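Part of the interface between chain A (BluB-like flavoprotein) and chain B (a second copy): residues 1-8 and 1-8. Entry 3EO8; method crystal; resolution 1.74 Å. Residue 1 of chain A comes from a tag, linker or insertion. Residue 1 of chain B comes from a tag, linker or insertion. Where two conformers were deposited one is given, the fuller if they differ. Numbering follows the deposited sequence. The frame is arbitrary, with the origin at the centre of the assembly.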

ATOM      1  N   GLY A   1     -10.214  -4.744 -24.133  1.00 33.49           N
ATOM      2  CA  GLY A   1      -9.430  -4.639 -22.871  1.00 32.90           C
ATOM      3  C   GLY A   1      -7.944  -4.499 -23.155  1.00 32.33           C
ATOM      4  O   GLY A   1      -7.520  -4.444 -24.315  1.00 33.97           O
HETATM    5  N   MSE A   2      -7.155  -4.452 -22.085  1.00 31.12           N
HETATM    6  CA  MSE A   2      -5.724  -4.227 -22.170  1.00 30.29           C
HETATM    7  C   MSE A   2      -5.018  -5.304 -21.371  1.00 29.91           C
HETATM    8  O   MSE A   2      -5.497  -5.705 -20.309  1.00 28.61           O
HETATM    9  CB  MSE A   2      -5.381  -2.850 -21.614  1.00 30.21           C
HETATM   10  CG  MSE A   2      -4.018  -2.349 -21.971  1.00 30.01           C
HETATM   11 SE   MSE A   2      -3.801  -0.475 -21.464  0.75 29.99          SE
HETATM   12  CE  MSE A   2      -5.074   0.191 -22.632  1.00 26.02           C
ATOM     13  N   GLU A   3      -3.901  -5.790 -21.901  1.00 29.78           N
ATOM     14  CA  GLU A   3      -3.117  -6.821 -21.222  1.00 29.44           C
ATOM     15  C   GLU A   3      -2.416  -6.181 -20.025  1.00 29.21           C
ATOM     16  O   GLU A   3      -2.103  -4.980 -20.056  1.00 27.83           O
ATOM     17  CB  GLU A   3      -2.128  -7.434 -22.202  1.00 29.76           C
ATOM     18  CG  GLU A   3      -1.172  -8.488 -21.617  1.00 31.76           C
ATOM     19  CD  GLU A   3       0.157  -7.902 -21.131  1.00 33.63           C
ATOM     20  OE1 GLU A   3       0.553  -6.806 -21.586  1.00 35.65           O
ATOM     21  OE2 GLU A   3       0.824  -8.551 -20.303  1.00 37.03           O
ATOM     22  N   LEU A   4      -2.192  -6.985 -18.978  1.00 28.62           N
ATOM     23  CA  LEU A   4      -1.719  -6.485 -17.698  1.00 28.24           C
ATOM     24  C   LEU A   4      -0.403  -5.693 -17.778  1.00 28.07           C
ATOM     25  O   LEU A   4      -0.291  -4.594 -17.235  1.00 26.79           O
ATOM     26  CB  LEU A   4      -1.554  -7.643 -16.712  1.00 28.05           C
ATOM     27  CG  LEU A   4      -0.977  -7.278 -15.334  1.00 28.41           C
ATOM     28  CD1 LEU A   4      -1.954  -6.401 -14.554  1.00 30.75           C
ATOM     29  CD2 LEU A   4      -0.595  -8.521 -14.550  1.00 27.70           C
ATOM     30  N   GLN A   5       0.618  -6.294 -18.381  1.00 28.41           N
ATOM     31  CA  GLN A   5       1.930  -5.655 -18.445  1.00 28.31           C
ATOM     32  C   GLN A   5       1.825  -4.374 -19.231  1.00 28.21           C
ATOM     33  O   GLN A   5       2.471  -3.388 -18.916  1.00 28.06           O
ATOM     34  CB  GLN A   5       2.993  -6.559 -19.089  1.00 28.57           C
ATOM     35  CG  GLN A   5       3.315  -7.829 -18.330  1.00 30.19           C
ATOM     36  CD  GLN A   5       3.594  -7.575 -16.836  1.00 31.52           C
ATOM     37  OE1 GLN A   5       4.494  -6.826 -16.475  1.00 32.42           O
ATOM     38  NE2 GLN A   5       2.810  -8.187 -15.984  1.00 31.00           N
ATOM     39  N   ASP A   6       1.000  -4.368 -20.274  1.00 28.17           N
ATOM     40  CA  ASP A   6       0.828  -3.149 -21.054  1.00 28.52           C
ATOM     41  C   ASP A   6       0.292  -2.036 -20.163  1.00 27.73           C
ATOM     42  O   ASP A   6       0.755  -0.886 -20.242  1.00 28.42           O
ATOM     43  CB  ASP A   6      -0.101  -3.382 -22.259  1.00 28.33           C
ATOM     44  CG  ASP A   6       0.585  -4.125 -23.391  1.00 32.26           C
ATOM     45  OD1 ASP A   6       1.834  -4.275 -23.361  1.00 34.19           O
ATOM     46  OD2 ASP A   6      -0.127  -4.548 -24.345  1.00 31.85           O
ATOM     47  N   THR A   7      -0.663  -2.370 -19.297  1.00 27.35           N
ATOM     48  CA  THR A   7      -1.211  -1.371 -18.360  0.50 27.05           C
ATOM     49  C   THR A   7      -0.166  -0.954 -17.336  1.00 27.08           C
ATOM     50  O   THR A   7      -0.053   0.219 -17.020  1.00 25.93           O
ATOM     51  CB  THR A   7      -2.498  -1.818 -17.571  0.50 26.99           C
ATOM     52  OG1 THR A   7      -2.195  -2.847 -16.603  0.50 26.62           O
ATOM     53  CG2 THR A   7      -3.588  -2.299 -18.518  0.50 26.40           C
ATOM     54  N   ILE A   8       0.577  -1.923 -16.808  1.00 26.45           N
ATOM     55  CA  ILE A   8       1.576  -1.640 -15.777  1.00 26.68           C
ATOM     56  C   ILE A   8       2.664  -0.696 -16.303  1.00 26.61           C
ATOM     57  O   ILE A   8       3.086   0.205 -15.578  1.00 26.33           O
ATOM     58  CB  ILE A   8       2.174  -2.940 -15.197  1.00 26.29           C
ATOM     59  CG1 ILE A   8       1.180  -3.520 -14.176  1.00 25.38           C
ATOM     60  CG2 ILE A   8       3.584  -2.693 -14.550  1.00 26.84           C
ATOM     61  CD1 ILE A   8       1.628  -4.830 -13.538  1.00 27.89           C
TER
ATOM     62  N   GLY B   1      -0.415 -13.492 -23.028  1.00 31.53           N
ATOM     63  CA  GLY B   1      -0.733 -12.492 -21.968  1.00 31.66           C
ATOM     64  C   GLY B   1      -2.129 -12.676 -21.396  1.00 31.20           C
ATOM     65  O   GLY B   1      -2.886 -13.546 -21.869  1.00 31.68           O
HETATM   66  N   MSE B   2      -2.463 -11.871 -20.387  1.00 30.28           N
HETATM   67  CA  MSE B   2      -3.784 -11.905 -19.753  1.00 29.87           C
HETATM   68  C   MSE B   2      -4.322 -10.507 -19.551  1.00 28.55           C
HETATM   69  O   MSE B   2      -3.576  -9.593 -19.210  1.00 28.48           O
HETATM   70  CB  MSE B   2      -3.711 -12.631 -18.414  1.00 29.42           C
HETATM   71  CG  MSE B   2      -5.052 -12.907 -17.759  1.00 30.44           C
HETATM   72 SE   MSE B   2      -4.844 -13.918 -16.073  0.75 33.50          SE
HETATM   73  CE  MSE B   2      -3.955 -15.323 -16.796  1.00 18.61           C
ATOM     74  N   GLU B   3      -5.624 -10.347 -19.775  1.00 28.13           N
ATOM     75  CA  GLU B   3      -6.282  -9.032 -19.675  1.00 27.51           C
ATOM     76  C   GLU B   3      -6.368  -8.599 -18.209  1.00 27.32           C
ATOM     77  O   GLU B   3      -6.484  -9.437 -17.321  1.00 26.54           O
ATOM     78  CB  GLU B   3      -7.658  -9.117 -20.326  1.00 28.07           C
ATOM     79  CG  GLU B   3      -8.468  -7.822 -20.342  1.00 28.77           C
ATOM     80  CD  GLU B   3      -9.357  -7.685 -19.111  1.00 30.55           C
ATOM     81  OE1 GLU B   3      -9.739  -8.721 -18.527  1.00 34.08           O
ATOM     82  OE2 GLU B   3      -9.700  -6.549 -18.730  1.00 30.61           O
ATOM     83  N   LEU B   4      -6.306  -7.295 -17.965  1.00 27.27           N
ATOM     84  CA  LEU B   4      -6.206  -6.756 -16.618  1.00 27.88           C
ATOM     85  C   LEU B   4      -7.337  -7.204 -15.690  1.00 27.62           C
ATOM     86  O   LEU B   4      -7.073  -7.744 -14.615  1.00 27.39           O
ATOM     87  CB  LEU B   4      -6.152  -5.224 -16.652  1.00 28.00           C
ATOM     88  CG  LEU B   4      -6.139  -4.518 -15.293  1.00 27.60           C
ATOM     89  CD1 LEU B   4      -4.887  -4.794 -14.503  1.00 27.47           C
ATOM     90  CD2 LEU B   4      -6.289  -3.012 -15.509  1.00 28.86           C
ATOM     91  N   GLN B   5      -8.588  -6.972 -16.088  1.00 27.45           N
ATOM     92  CA  GLN B   5      -9.705  -7.313 -15.207  1.00 27.51           C
ATOM     93  C   GLN B   5      -9.725  -8.806 -14.895  1.00 27.86           C
ATOM     94  O   GLN B   5      -9.986  -9.191 -13.778  1.00 27.14           O
ATOM     95  CB  GLN B   5     -11.043  -6.872 -15.788  1.00 27.71           C
ATOM     96  CG  GLN B   5     -11.197  -5.372 -15.945  1.00 27.96           C
ATOM     97  CD  GLN B   5     -10.820  -4.583 -14.682  1.00 29.32           C
ATOM     98  OE1 GLN B   5     -11.433  -4.756 -13.630  1.00 30.92           O
ATOM     99  NE2 GLN B   5      -9.814  -3.723 -14.788  1.00 28.17           N
ATOM    100  N   ASP B   6      -9.425  -9.637 -15.887  1.00 27.61           N
ATOM    101  CA  ASP B   6      -9.301 -11.071 -15.664  1.00 28.52           C
ATOM    102  C   ASP B   6      -8.310 -11.420 -14.532  1.00 27.94           C
ATOM    103  O   ASP B   6      -8.625 -12.242 -13.656  1.00 28.22           O
ATOM    104  CB  ASP B   6      -8.944 -11.791 -16.971  1.00 28.37           C
ATOM    105  CG  ASP B   6     -10.097 -11.816 -17.943  1.00 31.58           C
ATOM    106  OD1 ASP B   6     -11.225 -11.436 -17.544  1.00 33.62           O
ATOM    107  OD2 ASP B   6      -9.887 -12.206 -19.115  1.00 34.63           O
ATOM    108  N   THR B   7      -7.147 -10.775 -14.529  1.00 27.87           N
ATOM    109  CA  THR B   7      -6.127 -11.016 -13.508  0.50 27.73           C
ATOM    110  C   THR B   7      -6.619 -10.525 -12.156  1.00 26.94           C
ATOM    111  O   THR B   7      -6.502 -11.224 -11.153  1.00 27.36           O
ATOM    112  CB  THR B   7      -4.742 -10.342 -13.811  0.50 27.96           C
ATOM    113  OG1 THR B   7      -4.844  -8.913 -13.730  0.50 28.45           O
ATOM    114  CG2 THR B   7      -4.224 -10.751 -15.196  0.50 28.02           C
ATOM    115  N   ILE B   8      -7.172  -9.326 -12.133  1.00 25.85           N
ATOM    116  CA  ILE B   8      -7.692  -8.731 -10.908  1.00 25.38           C
ATOM    117  C   ILE B   8      -8.744  -9.598 -10.188  1.00 25.30           C
ATOM    118  O   ILE B   8      -8.705  -9.763  -8.963  1.00 25.03           O
ATOM    119  CB  ILE B   8      -8.299  -7.344 -11.196  1.00 25.35           C
ATOM    120  CG1 ILE B   8      -7.162  -6.351 -11.463  1.00 26.70           C
ATOM    121  CG2 ILE B   8      -9.156  -6.832  -9.975  1.00 25.27           C
ATOM    122  CD1 ILE B   8      -7.596  -4.927 -11.768  1.00 26.74           C
TER

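The strongest polar links between the two chains are a reciprocal pair of backbone hydrogen bonds. Leu B4 N donates to Met A2 O at 2.9 Å, and Leu A4 N donates to Met B2 O at 3.0 Å; the N-H...O angle is 153° in both. Donors and acceptors are all main-chain atoms, so no side-chain atom takes part in these bonds. Together they define a single beta bridge centred on Glu A3 and Glu B3, whose CA atoms lie 4.2 Å apart. Each carbonyl also receives a CA-H...O contact: Glu B3 CA to Met A2 O and Glu A3 CA to Met B2 O are both 3.5 Å, with angles at the hydrogen of 136° and 135°.

The bridge residue in each chain is also the N-cap of the helix that follows. Asp A6 N donates to Glu A3 OE1 at 2.8 Å and Gln A5 N to Glu A3 OE2 at 3.0 Å, although the position of OE2 is less certain. In chain B, Asp B6 N to Glu B3 OE1 is 2.8 Å and Gln B5 N to Glu B3 OE2 is 2.9 Å. The carboxylates thus accept from amides that the first turn of a helix leaves without backbone acceptors. The amides of Leu A4 and Leu B4 are instead satisfied across the interface.

Beyond the bridge, the contact is mainly apolar. Leu A4 and Leu B4 each have 67 Å² covered by the opposing stretch, the largest areas here, out of 361 Å² buried in total. Both adopt chi1 t, chi2 p, and their CD1 atoms meet at 3.3 Å, a tight approach for two methyl carbons. Thr A7 and Thr B7 flank this pair: Thr A7 OG1 to Leu B4 CD1 and Thr B7 OG1 to Leu A4 CD1 are both 3.9 Å. Within the helices, Thr A7 OG1 donates to Leu A4 O and Thr B7 OG1 to Leu B4 O, each at 2.7 Å.

The helices leave the bridge in different directions, their N-to-C directions 100° apart: Leu A4 CA to Leu B4 CA is 4.6 Å, but Gln A5 CA to Gln B5 CA is 12.2 Å. The tag-derived Gly A1 and Gly B1 lie against the glutamate side chains, with Gly A1 CA 4.2 Å from Glu B3 CG and Gly B1 CA 4.0 Å from Glu A3 CG.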